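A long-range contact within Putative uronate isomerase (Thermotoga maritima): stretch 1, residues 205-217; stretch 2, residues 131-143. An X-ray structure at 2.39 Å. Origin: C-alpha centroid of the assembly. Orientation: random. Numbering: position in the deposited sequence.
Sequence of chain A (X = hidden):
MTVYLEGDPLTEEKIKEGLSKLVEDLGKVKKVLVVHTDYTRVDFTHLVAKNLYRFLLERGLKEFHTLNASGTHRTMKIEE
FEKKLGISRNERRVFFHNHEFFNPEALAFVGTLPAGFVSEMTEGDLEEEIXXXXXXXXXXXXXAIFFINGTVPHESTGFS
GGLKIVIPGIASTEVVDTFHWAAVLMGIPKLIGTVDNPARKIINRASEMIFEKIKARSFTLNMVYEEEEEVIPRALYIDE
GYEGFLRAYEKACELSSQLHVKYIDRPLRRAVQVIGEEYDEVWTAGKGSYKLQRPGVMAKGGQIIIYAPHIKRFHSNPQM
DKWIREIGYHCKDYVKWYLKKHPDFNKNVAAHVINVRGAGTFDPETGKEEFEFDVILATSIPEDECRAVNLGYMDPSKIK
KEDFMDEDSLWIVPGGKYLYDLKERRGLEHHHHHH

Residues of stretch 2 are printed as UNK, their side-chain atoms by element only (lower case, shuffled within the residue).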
# COMPACT_ATOMS: atom_id res chain seq x y z
N ARG A 205 -7.35 15.47 -3.77
CA ARG A 205 -8.44 16.16 -4.45
C ARG A 205 -9.74 15.40 -4.29
O ARG A 205 -10.77 15.99 -3.94
CB ARG A 205 -8.09 16.38 -5.93
CG ARG A 205 -9.23 16.96 -6.78
CD ARG A 205 -9.72 18.31 -6.28
NE ARG A 205 -10.76 18.89 -7.13
CZ ARG A 205 -12.03 19.07 -6.75
NH1 ARG A 205 -12.42 18.73 -5.52
NH2 ARG A 205 -12.91 19.59 -7.60
N ALA A 206 -9.70 14.09 -4.50
CA ALA A 206 -10.88 13.25 -4.36
C ALA A 206 -11.39 13.17 -2.90
O ALA A 206 -12.61 13.18 -2.64
CB ALA A 206 -10.58 11.88 -4.88
N SER A 207 -10.45 13.12 -1.95
CA SER A 207 -10.81 12.97 -0.55
C SER A 207 -11.56 14.18 -0.02
O SER A 207 -12.35 14.06 0.92
CB SER A 207 -9.57 12.72 0.31
OG SER A 207 -8.91 11.56 -0.14
N GLU A 208 -11.28 15.34 -0.60
CA GLU A 208 -11.99 16.56 -0.22
C GLU A 208 -13.49 16.36 -0.36
O GLU A 208 -14.26 16.66 0.56
CB GLU A 208 -11.56 17.70 -1.13
CG GLU A 208 -10.56 18.63 -0.49
CD GLU A 208 -10.43 19.93 -1.25
OE1 GLU A 208 -9.84 19.93 -2.37
OE2 GLU A 208 -10.94 20.96 -0.74
N MSE A 209 -13.91 15.83 -1.51
CA MSE A 209 -15.33 15.61 -1.77
C MSE A 209 -15.92 14.55 -0.82
O MSE A 209 -17.10 14.59 -0.46
CB MSE A 209 -15.54 15.20 -3.23
CG MSE A 209 -15.77 16.36 -4.18
SE MSE A 209 -15.73 15.70 -6.02
CE MSE A 209 -13.81 15.42 -6.15
N ILE A 210 -15.07 13.60 -0.43
CA ILE A 210 -15.47 12.55 0.50
C ILE A 210 -15.70 13.13 1.89
O ILE A 210 -16.78 12.94 2.47
CB ILE A 210 -14.40 11.42 0.55
CG1 ILE A 210 -14.32 10.72 -0.81
CG2 ILE A 210 -14.67 10.42 1.69
CD1 ILE A 210 -13.26 9.64 -0.89
N PHE A 211 -14.71 13.84 2.43
CA PHE A 211 -14.84 14.35 3.80
C PHE A 211 -15.94 15.38 3.98
O PHE A 211 -16.48 15.56 5.08
CB PHE A 211 -13.51 14.84 4.33
CG PHE A 211 -12.62 13.74 4.80
CD1 PHE A 211 -12.46 13.49 6.15
CD2 PHE A 211 -11.99 12.91 3.88
CE1 PHE A 211 -11.65 12.44 6.58
CE2 PHE A 211 -11.21 11.86 4.28
CZ PHE A 211 -11.03 11.62 5.64
N GLU A 212 -16.27 16.05 2.89
CA GLU A 212 -17.43 16.93 2.84
C GLU A 212 -18.72 16.18 3.19
O GLU A 212 -19.54 16.68 3.95
CB GLU A 212 -17.55 17.53 1.45
CG GLU A 212 -17.52 19.05 1.41
CD GLU A 212 -18.41 19.60 0.31
OE1 GLU A 212 -18.45 19.00 -0.79
OE2 GLU A 212 -19.10 20.61 0.56
N LYS A 213 -18.90 14.98 2.63
CA LYS A 213 -20.14 14.25 2.83
C LYS A 213 -20.20 13.44 4.14
O LYS A 213 -21.28 13.06 4.59
CB LYS A 213 -20.45 13.37 1.61
CG LYS A 213 -20.82 14.16 0.35
CD LYS A 213 -22.07 15.02 0.58
CE LYS A 213 -21.83 16.49 0.20
NZ LYS A 213 -22.62 17.43 1.06
N ILE A 214 -19.05 13.19 4.76
CA ILE A 214 -19.01 12.52 6.06
C ILE A 214 -19.53 13.43 7.16
O ILE A 214 -19.00 14.52 7.35
CB ILE A 214 -17.58 12.10 6.45
CG1 ILE A 214 -17.06 11.02 5.50
CG2 ILE A 214 -17.52 11.65 7.93
CD1 ILE A 214 -15.58 10.76 5.66
N LYS A 215 -20.57 12.99 7.87
CA LYS A 215 -21.12 13.78 8.98
C LYS A 215 -20.53 13.44 10.35
O LYS A 215 -20.51 14.29 11.24
CB LYS A 215 -22.65 13.67 9.03
CG LYS A 215 -23.21 12.45 8.33
CD LYS A 215 -24.40 12.87 7.46
CE LYS A 215 -25.40 13.74 8.23
NZ LYS A 215 -25.72 15.01 7.50
N ALA A 216 -20.07 12.20 10.53
CA ALA A 216 -19.32 11.85 11.73
C ALA A 216 -18.09 12.75 11.87
O ALA A 216 -17.61 13.31 10.88
CB ALA A 216 -18.88 10.39 11.68
N ARG A 217 -17.57 12.89 13.09
CA ARG A 217 -16.23 13.44 13.30
C ARG A 217 -15.20 12.40 12.83
O ARG A 217 -15.33 11.21 13.15
CB ARG A 217 -15.98 13.76 14.77
CG ARG A 217 -16.87 14.85 15.37
CD ARG A 217 -16.47 15.13 16.82
NE ARG A 217 -15.12 15.70 16.92
CZ ARG A 217 -14.49 15.96 18.06
NH1 ARG A 217 -15.08 15.69 19.23
NH2 ARG A 217 -13.27 16.49 18.04
N UNK A 131 -15.24 9.21 -11.79
CA UNK A 131 -16.15 9.14 -10.64
C UNK A 131 -15.40 8.66 -9.38
O UNK A 131 -14.52 7.79 -9.48
c UNK A 131 -15.53 8.18 -12.81
c UNK A 131 -16.50 7.26 -12.12
c UNK A 131 -17.21 8.12 -11.07
N UNK A 132 -15.75 9.24 -8.23
CA UNK A 132 -15.17 8.82 -6.96
C UNK A 132 -16.21 8.03 -6.16
O UNK A 132 -17.24 8.59 -5.75
c UNK A 132 -13.61 10.79 -6.88
c UNK A 132 -14.17 9.60 -4.76
c UNK A 132 -14.70 10.03 -6.12
c UNK A 132 -14.02 12.18 -7.28
N UNK A 133 -15.93 6.75 -5.94
CA UNK A 133 -16.86 5.88 -5.22
C UNK A 133 -16.15 5.16 -4.08
O UNK A 133 -15.13 4.47 -4.29
n UNK A 133 -18.77 3.92 -10.70
c UNK A 133 -18.17 5.47 -7.37
c UNK A 133 -18.71 4.39 -8.27
c UNK A 133 -17.47 4.86 -6.17
c UNK A 133 -19.06 4.94 -9.65
N UNK A 134 -16.69 5.31 -2.87
CA UNK A 134 -16.08 4.70 -1.69
C UNK A 134 -17.12 3.93 -0.87
O UNK A 134 -18.34 4.12 -1.08
c UNK A 134 -15.38 5.77 -0.83
c UNK A 134 -16.36 6.89 -0.47
c UNK A 134 -14.18 6.33 -1.58
N UNK A 135 -16.63 3.06 0.02
CA UNK A 135 -17.51 2.20 0.80
C UNK A 135 -18.61 3.04 1.43
O UNK A 135 -18.31 4.10 2.02
c UNK A 135 -16.76 1.47 1.92
c UNK A 135 -17.53 0.27 2.43
n UNK A 135 -17.03 -0.94 2.14
o UNK A 135 -18.59 0.41 3.04
N UNK A 136 -19.86 2.60 1.30
CA UNK A 136 -20.98 3.43 1.75
C UNK A 136 -21.03 3.55 3.27
O UNK A 136 -21.70 4.44 3.81
n UNK A 136 -26.19 -0.07 3.53
c UNK A 136 -23.92 1.07 0.87
c UNK A 136 -25.64 0.72 2.62
c UNK A 136 -22.53 1.45 1.35
n UNK A 136 -26.13 1.94 2.42
n UNK A 136 -24.61 0.28 1.90
c UNK A 136 -22.31 2.94 1.17
N UNK A 137 -20.30 2.67 3.97
CA UNK A 137 -20.19 2.77 5.43
C UNK A 137 -19.73 4.14 5.92
O UNK A 137 -20.20 4.60 6.96
c UNK A 137 -18.82 -0.67 6.66
c UNK A 137 -20.79 0.51 7.66
c UNK A 137 -19.92 0.36 6.41
c UNK A 137 -19.27 1.69 6.00
N UNK A 138 -18.84 4.79 5.18
CA UNK A 138 -18.40 6.14 5.53
C UNK A 138 -19.53 7.13 5.79
O UNK A 138 -19.32 8.11 6.50
c UNK A 138 -16.10 6.11 4.45
c UNK A 138 -15.54 6.04 5.87
c UNK A 138 -15.21 6.92 3.52
c UNK A 138 -17.50 6.73 4.45
N UNK A 139 -20.72 6.87 5.24
CA UNK A 139 -21.80 7.86 5.28
C UNK A 139 -23.01 7.45 6.10
O UNK A 139 -24.05 8.11 6.04
c UNK A 139 -18.73 9.05 1.44
c UNK A 139 -19.49 7.88 1.23
c UNK A 139 -20.62 7.64 2.02
c UNK A 139 -19.12 9.96 2.41
c UNK A 139 -22.20 8.26 3.86
c UNK A 139 -21.02 8.55 2.98
c UNK A 139 -20.25 9.70 3.19
N UNK A 140 -22.88 6.37 6.85
CA UNK A 140 -23.93 5.93 7.76
C UNK A 140 -23.92 6.75 9.06
O UNK A 140 -23.06 7.63 9.22
c UNK A 140 -23.34 3.68 6.83
c UNK A 140 -23.80 4.44 8.05
o UNK A 140 -24.54 1.80 7.65
c UNK A 140 -24.09 2.38 6.63
o UNK A 140 -24.22 1.96 5.46
N UNK A 141 -24.87 6.48 9.96
CA UNK A 141 -24.99 7.28 11.18
C UNK A 141 -23.90 7.00 12.23
O UNK A 141 -24.19 6.53 13.33
c UNK A 141 -26.75 5.62 12.05
o UNK A 141 -25.94 4.72 11.70
o UNK A 141 -27.85 5.34 12.60
c UNK A 141 -26.39 7.09 11.80
N UNK A 142 -22.65 7.30 11.90
CA UNK A 142 -21.58 7.14 12.90
C UNK A 142 -21.31 8.44 13.65
O UNK A 142 -21.43 9.53 13.09
c UNK A 142 -20.50 4.15 12.83
c UNK A 142 -20.62 2.80 12.46
c UNK A 142 -20.52 3.45 10.13
c UNK A 142 -20.39 5.15 11.87
c UNK A 142 -20.63 2.45 11.10
c UNK A 142 -20.40 4.80 10.52
c UNK A 142 -20.29 6.59 12.28
N UNK A 143 -20.97 8.31 14.93
CA UNK A 143 -20.64 9.48 15.73
C UNK A 143 -19.17 9.84 15.56
O UNK A 143 -18.78 11.00 15.69
o UNK A 143 -22.84 8.07 18.10
o UNK A 143 -23.23 9.96 17.01
c UNK A 143 -20.96 9.23 17.20
c UNK A 143 -22.45 9.08 17.46

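Position 131 carries three carbons that close a ring onto its own backbone N, the mark of proline, Pro131. It makes no contact with stretch 1; an extended strand can hold its fixed phi of -72°. Position 132 has four carbons, forked at the first, with one arm two carbons long: this is isoleucine, Ile132. Its CA-to-CB bond points toward the helix, where CG1 lies 3.8 Å from Ala206 CB, CD1 lies 3.4 Å from CE of the selenomethionine Met209, and CG2 lies 4.0 Å from Ile210 CD1. A branched apolar side chain can meet three helix residues at once. Ala206 and Ile132 have their CA atoms 6.7 Å apart, and the short side chain of Ala206 places its CB against CG1.

At 133 four carbons run in a row to a nitrogen, so the residue is lysine. Lys133 points away from the helix, as expected from the alternation of a strand, and its amine is hydrogen-bonded elsewhere in the structure. Position 134 turns back toward the helix with one carbon carrying two others: valine. Val134 CG1 packs 3.5 Å from Ile210 CD1, a compact partner for a buried isoleucine tip.

Position 135 shows two carbons, the second bearing one oxygen and one nitrogen, hence asparagine. Asn135 is out of reach of stretch 1; its amide oxygen is used locally, OD1 accepting a hydrogen bond from the backbone N of position 137 at 3.0 Å. Position 136, with three carbons, a nitrogen and a carbon carrying two more nitrogens, is arginine; Arg136 does not touch the helix, and its charge suits an exposed site. Position 137 has four carbons forked at the second, as leucine does; Leu137 is likewise out of reach, and only partly exposed, which suits an apolar chain. The same count and fork at 138 identify Leu138, whose aliphatic fork suits a buried site: its CD1 lies 4.0 Å from Ile210 CG2, and its backbone O is 3.8 Å from Ile214 CG1.

Position 139 bears one carbon and a six-carbon ring, without oxygen: phenylalanine. The broad apolar ring of Phe139 can meet several neighbours together, with CE1 3.7 Å from Lys213 CB, 3.9 Å from Ile214 CG1 and 3.8 Å from Ile210 O, which sits at the ring edge. Position 140, three carbons with two oxygens on the third, is glutamate; Glu140 points away, and its OE2 forms a salt bridge with Arg136 NH2 at 3.4 Å. Position 141 has two carbons, the second carrying two oxygens, making it aspartate; Asp141 points away, its charge suiting an exposed setting.

Position 142 is a second carbon-plus-ring residue, Phe142, apolar and buried; its CB lies 4.1 Å from Ala216 CB while the ring leads away. Position 143, again two carbons with both oxygens on the second, is Asp143; its side chain points away, OD1 finding a hydrogen bond elsewhere in the structure, and its backbone O accepts a weak hydrogen bond from Arg217 N at 3.4 Å.

The contact is therefore mainly apolar. Ile210 is its hub, touching Ile132, Val134, Leu138 and Phe139, while Ala216 and Arg217 meet largely backbone.

Stretch 2 131-143: PIKVNRLLFEDFD
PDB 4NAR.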